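Local coordinates for Poly(Beta-D-mannuronate) lyase (Pseudopedobacter saltans, PDB 7O79), which probably cleaves the mannuronate-containing polysaccharide alginate, as a polysaccharide lyase of family 6 with a parallel beta-helix fold, at residues L66-F80 / I91-I105. Sequence-based numbering, arbitrary orientation.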
loop_
_atom_site.group_PDB
_atom_site.type_symbol
_atom_site.label_atom_id
_atom_site.label_comp_id
_atom_site.label_asym_id
_atom_site.label_seq_id
_atom_site.Cartn_x
_atom_site.Cartn_y
_atom_site.Cartn_z
ATOM N N LEU A 66 -3.581 -20.898 -4.396
ATOM C CA LEU A 66 -2.263 -21.132 -4.972
ATOM C C LEU A 66 -1.205 -20.690 -3.979
ATOM O O LEU A 66 -1.292 -19.582 -3.440
ATOM C CB LEU A 66 -2.105 -20.360 -6.283
ATOM C CG LEU A 66 -0.700 -20.121 -6.840
ATOM C CD1 LEU A 66 -0.102 -21.411 -7.384
ATOM C CD2 LEU A 66 -0.757 -19.064 -7.942
ATOM N N SER A 67 -0.214 -21.555 -3.755
ATOM C CA SER A 67 0.911 -21.309 -2.861
ATOM C C SER A 67 2.207 -21.561 -3.618
ATOM O O SER A 67 2.410 -22.657 -4.149
ATOM C CB SER A 67 0.847 -22.214 -1.623
ATOM O OG SER A 67 -0.306 -21.919 -0.860
ATOM N N PHE A 68 3.080 -20.554 -3.658
ATOM C CA PHE A 68 4.432 -20.707 -4.193
ATOM C C PHE A 68 5.304 -21.219 -3.052
ATOM O O PHE A 68 5.607 -20.467 -2.126
ATOM C CB PHE A 68 4.985 -19.374 -4.695
ATOM C CG PHE A 68 4.271 -18.794 -5.896
ATOM C CD1 PHE A 68 3.167 -17.984 -5.733
ATOM C CD2 PHE A 68 4.741 -19.019 -7.177
ATOM C CE1 PHE A 68 2.519 -17.416 -6.832
ATOM C CE2 PHE A 68 4.107 -18.452 -8.277
ATOM C CZ PHE A 68 2.990 -17.655 -8.102
ATOM N N ASP A 69 5.712 -22.489 -3.096
ATOM C CA ASP A 69 6.419 -23.087 -1.963
ATOM C C ASP A 69 7.812 -23.586 -2.320
ATOM O O ASP A 69 8.352 -24.434 -1.601
ATOM C CB ASP A 69 5.613 -24.234 -1.345
ATOM C CG ASP A 69 4.219 -23.801 -0.895
ATOM O OD1 ASP A 69 4.032 -22.623 -0.523
ATOM O OD2 ASP A 69 3.308 -24.647 -0.914
ATOM N N ALA A 70 8.388 -23.095 -3.419
ATOM C CA ALA A 70 9.782 -23.329 -3.772
ATOM C C ALA A 70 10.229 -22.200 -4.696
ATOM O O ALA A 70 9.385 -21.521 -5.299
ATOM C CB ALA A 70 9.973 -24.704 -4.440
ATOM N N PRO A 71 11.531 -21.928 -4.781
ATOM C CA PRO A 71 11.980 -20.729 -5.501
ATOM C C PRO A 71 11.937 -20.897 -7.014
ATOM O O PRO A 71 11.895 -22.008 -7.550
ATOM C CB PRO A 71 13.420 -20.534 -5.014
ATOM C CG PRO A 71 13.881 -21.914 -4.663
ATOM C CD PRO A 71 12.648 -22.604 -4.092
ATOM N N TYR A 72 11.942 -19.741 -7.689
ATOM C CA TYR A 72 12.037 -19.640 -9.156
ATOM C C TYR A 72 10.861 -20.296 -9.868
ATOM O O TYR A 72 11.033 -20.975 -10.886
ATOM C CB TYR A 72 13.362 -20.201 -9.681
ATOM C CG TYR A 72 14.538 -19.896 -8.794
ATOM C CD1 TYR A 72 14.924 -18.574 -8.561
ATOM C CD2 TYR A 72 15.268 -20.911 -8.200
ATOM C CE1 TYR A 72 16.003 -18.278 -7.746
ATOM C CE2 TYR A 72 16.355 -20.629 -7.386
ATOM C CZ TYR A 72 16.717 -19.306 -7.168
ATOM O OH TYR A 72 17.791 -19.024 -6.364
ATOM N N LEU A 73 9.651 -20.043 -9.369
ATOM C CA LEU A 73 8.429 -20.560 -9.959
ATOM C C LEU A 73 7.577 -19.418 -10.494
ATOM O O LEU A 73 7.438 -18.376 -9.849
ATOM C CB LEU A 73 7.626 -21.375 -8.942
ATOM C CG LEU A 73 8.354 -22.573 -8.332
ATOM C CD1 LEU A 73 7.433 -23.333 -7.395
ATOM C CD2 LEU A 73 8.865 -23.476 -9.453
ATOM N N VAL A 74 6.999 -19.629 -11.671
ATOM C CA VAL A 74 6.205 -18.629 -12.362
ATOM C C VAL A 74 4.811 -19.195 -12.577
ATOM O O VAL A 74 4.657 -20.355 -12.974
ATOM C CB VAL A 74 6.843 -18.239 -13.712
ATOM C CG1 VAL A 74 5.993 -17.193 -14.440
ATOM C CG2 VAL A 74 8.287 -17.764 -13.513
ATOM N N VAL A 75 3.795 -18.369 -12.333
ATOM C CA VAL A 75 2.408 -18.726 -12.583
ATOM C C VAL A 75 1.819 -17.652 -13.479
ATOM O O VAL A 75 1.969 -16.460 -13.192
ATOM C CB VAL A 75 1.599 -18.863 -11.279
ATOM C CG1 VAL A 75 0.109 -18.925 -11.582
ATOM C CG2 VAL A 75 2.050 -20.103 -10.495
ATOM N N GLU A 76 1.176 -18.066 -14.577
ATOM C CA GLU A 76 0.665 -17.123 -15.563
ATOM C C GLU A 76 -0.750 -17.475 -15.988
ATOM O O GLU A 76 -1.078 -18.651 -16.161
ATOM C CB GLU A 76 1.541 -17.096 -16.811
ATOM C CG GLU A 76 3.007 -17.004 -16.525
ATOM C CD GLU A 76 3.776 -16.455 -17.693
ATOM O OE1 GLU A 76 4.266 -15.311 -17.600
ATOM O OE2 GLU A 76 3.887 -17.176 -18.709
ATOM N N GLY A 77 -1.578 -16.445 -16.179
ATOM C CA GLY A 77 -2.808 -16.594 -16.937
ATOM C C GLY A 77 -4.009 -17.199 -16.239
ATOM O O GLY A 77 -4.972 -17.570 -16.924
ATOM N N LEU A 78 -4.012 -17.288 -14.908
ATOM C CA LEU A 78 -5.120 -17.909 -14.189
ATOM C C LEU A 78 -6.248 -16.912 -13.890
ATOM O O LEU A 78 -6.076 -15.699 -13.953
ATOM C CB LEU A 78 -4.636 -18.544 -12.883
ATOM C CG LEU A 78 -3.509 -19.566 -13.021
ATOM C CD1 LEU A 78 -3.271 -20.294 -11.697
ATOM C CD2 LEU A 78 -3.843 -20.547 -14.149
ATOM N N LEU A 79 -7.424 -17.456 -13.587
ATOM C CA LEU A 79 -8.560 -16.675 -13.114
ATOM C C LEU A 79 -9.150 -17.382 -11.902
ATOM O O LEU A 79 -9.443 -18.584 -11.960
ATOM C CB LEU A 79 -9.627 -16.493 -14.207
ATOM C CG LEU A 79 -11.028 -15.995 -13.787
ATOM C CD1 LEU A 79 -11.038 -14.546 -13.288
ATOM C CD2 LEU A 79 -12.012 -16.137 -14.941
ATOM N N PHE A 80 -9.278 -16.649 -10.798
ATOM C CA PHE A 80 -9.955 -17.124 -9.597
ATOM C C PHE A 80 -11.319 -16.451 -9.532
ATOM O O PHE A 80 -11.407 -15.219 -9.431
ATOM C CB PHE A 80 -9.145 -16.822 -8.338
ATOM C CG PHE A 80 -7.900 -17.643 -8.213
ATOM C CD1 PHE A 80 -6.756 -17.296 -8.914
ATOM C CD2 PHE A 80 -7.873 -18.766 -7.412
ATOM C CE1 PHE A 80 -5.600 -18.047 -8.808
ATOM C CE2 PHE A 80 -6.711 -19.529 -7.302
ATOM C CZ PHE A 80 -5.575 -19.158 -8.004
ATOM N N ILE A 91 -3.792 -16.332 -2.917
ATOM C CA ILE A 91 -2.475 -16.564 -3.496
ATOM C C ILE A 91 -1.439 -16.275 -2.421
ATOM O O ILE A 91 -1.554 -15.279 -1.695
ATOM C CB ILE A 91 -2.251 -15.675 -4.737
ATOM C CG1 ILE A 91 -3.135 -16.158 -5.887
ATOM C CG2 ILE A 91 -0.776 -15.718 -5.153
ATOM C CD1 ILE A 91 -3.366 -15.137 -6.943
ATOM N N GLN A 92 -0.423 -17.126 -2.314
ATOM C CA GLN A 92 0.566 -16.942 -1.260
ATOM C C GLN A 92 1.979 -17.203 -1.768
ATOM O O GLN A 92 2.252 -18.259 -2.350
ATOM C CB GLN A 92 0.243 -17.829 -0.054
ATOM C CG GLN A 92 1.064 -17.479 1.174
ATOM C CD GLN A 92 0.417 -17.921 2.481
ATOM O OE1 GLN A 92 -0.812 -17.998 2.591
ATOM N NE2 GLN A 92 1.248 -18.241 3.470
ATOM N N PHE A 93 2.871 -16.223 -1.556
ATOM C CA PHE A 93 4.292 -16.340 -1.904
ATOM C C PHE A 93 5.026 -16.800 -0.650
ATOM O O PHE A 93 5.320 -15.989 0.230
ATOM C CB PHE A 93 4.863 -15.009 -2.393
ATOM C CG PHE A 93 4.333 -14.547 -3.747
ATOM C CD1 PHE A 93 3.138 -13.844 -3.839
ATOM C CD2 PHE A 93 5.054 -14.788 -4.915
ATOM C CE1 PHE A 93 2.650 -13.409 -5.077
ATOM C CE2 PHE A 93 4.576 -14.348 -6.165
ATOM C CZ PHE A 93 3.386 -13.655 -6.246
ATOM N N ASN A 94 5.346 -18.095 -0.572
ATOM C CA ASN A 94 6.022 -18.656 0.595
ATOM C C ASN A 94 7.511 -18.888 0.379
ATOM O O ASN A 94 8.161 -19.466 1.251
ATOM C CB ASN A 94 5.376 -19.980 1.021
ATOM C CG ASN A 94 4.030 -19.780 1.670
ATOM O OD1 ASN A 94 3.880 -18.923 2.541
ATOM N ND2 ASN A 94 3.043 -20.583 1.261
ATOM N N SER A 95 8.061 -18.455 -0.750
ATOM C CA SER A 95 9.445 -18.766 -1.104
ATOM C C SER A 95 10.048 -17.513 -1.731
ATOM O O SER A 95 9.550 -16.404 -1.526
ATOM C CB SER A 95 9.495 -19.997 -2.022
ATOM O OG SER A 95 10.810 -20.500 -2.131
ATOM N N ASP A 96 11.121 -17.674 -2.511
ATOM C CA ASP A 96 11.862 -16.542 -3.053
ATOM C C ASP A 96 11.883 -16.560 -4.572
ATOM O O ASP A 96 11.849 -17.618 -5.198
ATOM C CB ASP A 96 13.320 -16.482 -2.563
ATOM C CG ASP A 96 13.457 -16.639 -1.060
ATOM O OD1 ASP A 96 12.566 -16.174 -0.308
ATOM O OD2 ASP A 96 14.504 -17.165 -0.638
ATOM N N TYR A 97 11.925 -15.358 -5.154
ATOM C CA TYR A 97 12.113 -15.186 -6.593
ATOM C C TYR A 97 11.050 -15.927 -7.400
ATOM O O TYR A 97 11.350 -16.561 -8.414
ATOM C CB TYR A 97 13.524 -15.617 -7.019
ATOM C CG TYR A 97 14.563 -14.539 -6.787
ATOM C CD1 TYR A 97 14.628 -13.431 -7.627
ATOM C CD2 TYR A 97 15.482 -14.633 -5.745
ATOM C CE1 TYR A 97 15.574 -12.438 -7.432
ATOM C CE2 TYR A 97 16.433 -13.648 -5.537
ATOM C CZ TYR A 97 16.477 -12.554 -6.400
ATOM O OH TYR A 97 17.406 -11.549 -6.225
ATOM N N CYS A 98 9.805 -15.868 -6.946
ATOM C CA CYS A 98 8.693 -16.358 -7.752
ATOM C C CYS A 98 7.965 -15.187 -8.403
ATOM O O CYS A 98 8.150 -14.026 -8.027
ATOM C CB CYS A 98 7.727 -17.197 -6.912
ATOM S SG CYS A 98 8.495 -18.683 -6.226
ATOM N N LYS A 99 7.135 -15.506 -9.401
ATOM C CA LYS A 99 6.425 -14.485 -10.151
ATOM C C LYS A 99 5.007 -14.928 -10.457
ATOM O O LYS A 99 4.787 -16.049 -10.917
ATOM C CB LYS A 99 7.150 -14.144 -11.465
ATOM C CG LYS A 99 6.447 -13.019 -12.259
ATOM C CD LYS A 99 7.301 -12.504 -13.430
ATOM C CE LYS A 99 7.954 -13.640 -14.205
ATOM N NZ LYS A 99 8.006 -13.393 -15.677
ATOM N N LEU A 100 4.055 -14.030 -10.232
ATOM C CA LEU A 100 2.681 -14.192 -10.687
ATOM C C LEU A 100 2.412 -13.139 -11.749
ATOM O O LEU A 100 2.680 -11.956 -11.526
ATOM C CB LEU A 100 1.682 -14.019 -9.541
ATOM C CG LEU A 100 0.206 -14.060 -9.974
ATOM C CD1 LEU A 100 -0.137 -15.483 -10.382
ATOM C CD2 LEU A 100 -0.735 -13.579 -8.880
ATOM N N GLU A 101 1.889 -13.553 -12.898
ATOM C CA GLU A 101 1.518 -12.540 -13.870
ATOM C C GLU A 101 0.335 -13.004 -14.695
ATOM O O GLU A 101 0.028 -14.195 -14.766
ATOM C CB GLU A 101 2.712 -12.118 -14.743
ATOM C CG GLU A 101 3.515 -13.191 -15.399
ATOM C CD GLU A 101 4.691 -12.583 -16.184
ATOM O OE1 GLU A 101 5.553 -13.335 -16.658
ATOM O OE2 GLU A 101 4.733 -11.340 -16.355
ATOM N N ASN A 102 -0.365 -12.011 -15.257
ATOM C CA ASN A 102 -1.509 -12.207 -16.143
ATOM C C ASN A 102 -2.625 -12.997 -15.463
ATOM O O ASN A 102 -3.319 -13.779 -16.100
ATOM C CB ASN A 102 -1.088 -12.875 -17.458
ATOM C CG ASN A 102 -1.883 -12.354 -18.655
ATOM O OD1 ASN A 102 -2.448 -11.260 -18.605
ATOM N ND2 ASN A 102 -1.919 -13.129 -19.738
ATOM N N THR A 103 -2.828 -12.760 -14.169
ATOM C CA THR A 103 -3.820 -13.467 -13.369
ATOM C C THR A 103 -4.839 -12.484 -12.805
ATOM O O THR A 103 -4.498 -11.349 -12.478
ATOM C CB THR A 103 -3.119 -14.245 -12.240
ATOM O OG1 THR A 103 -2.281 -15.245 -12.828
ATOM C CG2 THR A 103 -4.118 -14.892 -11.251
ATOM N N ALA A 104 -6.100 -12.900 -12.737
ATOM C CA ALA A 104 -7.146 -12.067 -12.166
ATOM C C ALA A 104 -7.863 -12.815 -11.052
ATOM O O ALA A 104 -7.935 -14.045 -11.053
ATOM C CB ALA A 104 -8.164 -11.616 -13.221
ATOM N N ILE A 105 -8.358 -12.051 -10.081
ATOM C CA ILE A 105 -9.226 -12.550 -9.026
ATOM C C ILE A 105 -10.478 -11.694 -9.085
ATOM O O ILE A 105 -10.391 -10.464 -8.993
ATOM C CB ILE A 105 -8.573 -12.454 -7.640
ATOM C CG1 ILE A 105 -7.278 -13.254 -7.580
ATOM C CG2 ILE A 105 -9.527 -12.994 -6.592
ATOM C CD1 ILE A 105 -6.603 -13.173 -6.216
HETATM O O HOH W 1 0.257 -21.478 1.865
#
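Glu76 OE1 lies 2.5 Å from Glu101 OE1, so two carboxylates meet on the outer face of neighbouring parallel strands. Their planes are turned 44° apart. Glu101 CG sits between backbone N and carbonyl carbon (chi1 51°), which lays the side chain alongside Glu76, pointing the same way. Glu101 OE1 also receives Lys99 NZ from above the carboxylate plane in a 2.6 Å salt bridge. Glu101 OE2 is hydrogen-bonded to Gln130 NE2.

The two segments are successive coils of a right-handed parallel beta-helix, paired in register through backbone hydrogen bonds. Inside, Phe68 and Phe93 form an offset stack, centroids 4.6 Å apart and planes at 7°. Phe122 extends the stack onto the next coil. Cys98 CB approaches Phe68 CD2 obliquely at 3.5 Å, while Leu100 CB touches Phe68 CZ. With an alanine in place of Phe68, Phe93 would probably lose its stacking partner on this side and a gap would open beside Cys98 and Leu100.

At the turn, Asn94 ND2 gives Asp69 OD1 a nearly straight 2.9 Å hydrogen bond, with the oxygen close to the Asn94 amide plane. A water joins Asn94 ND2 to Ser67 OG.

The short oxygen pair implies that one of the two acids probably holds a proton, and Lys99 would ease the remaining charge.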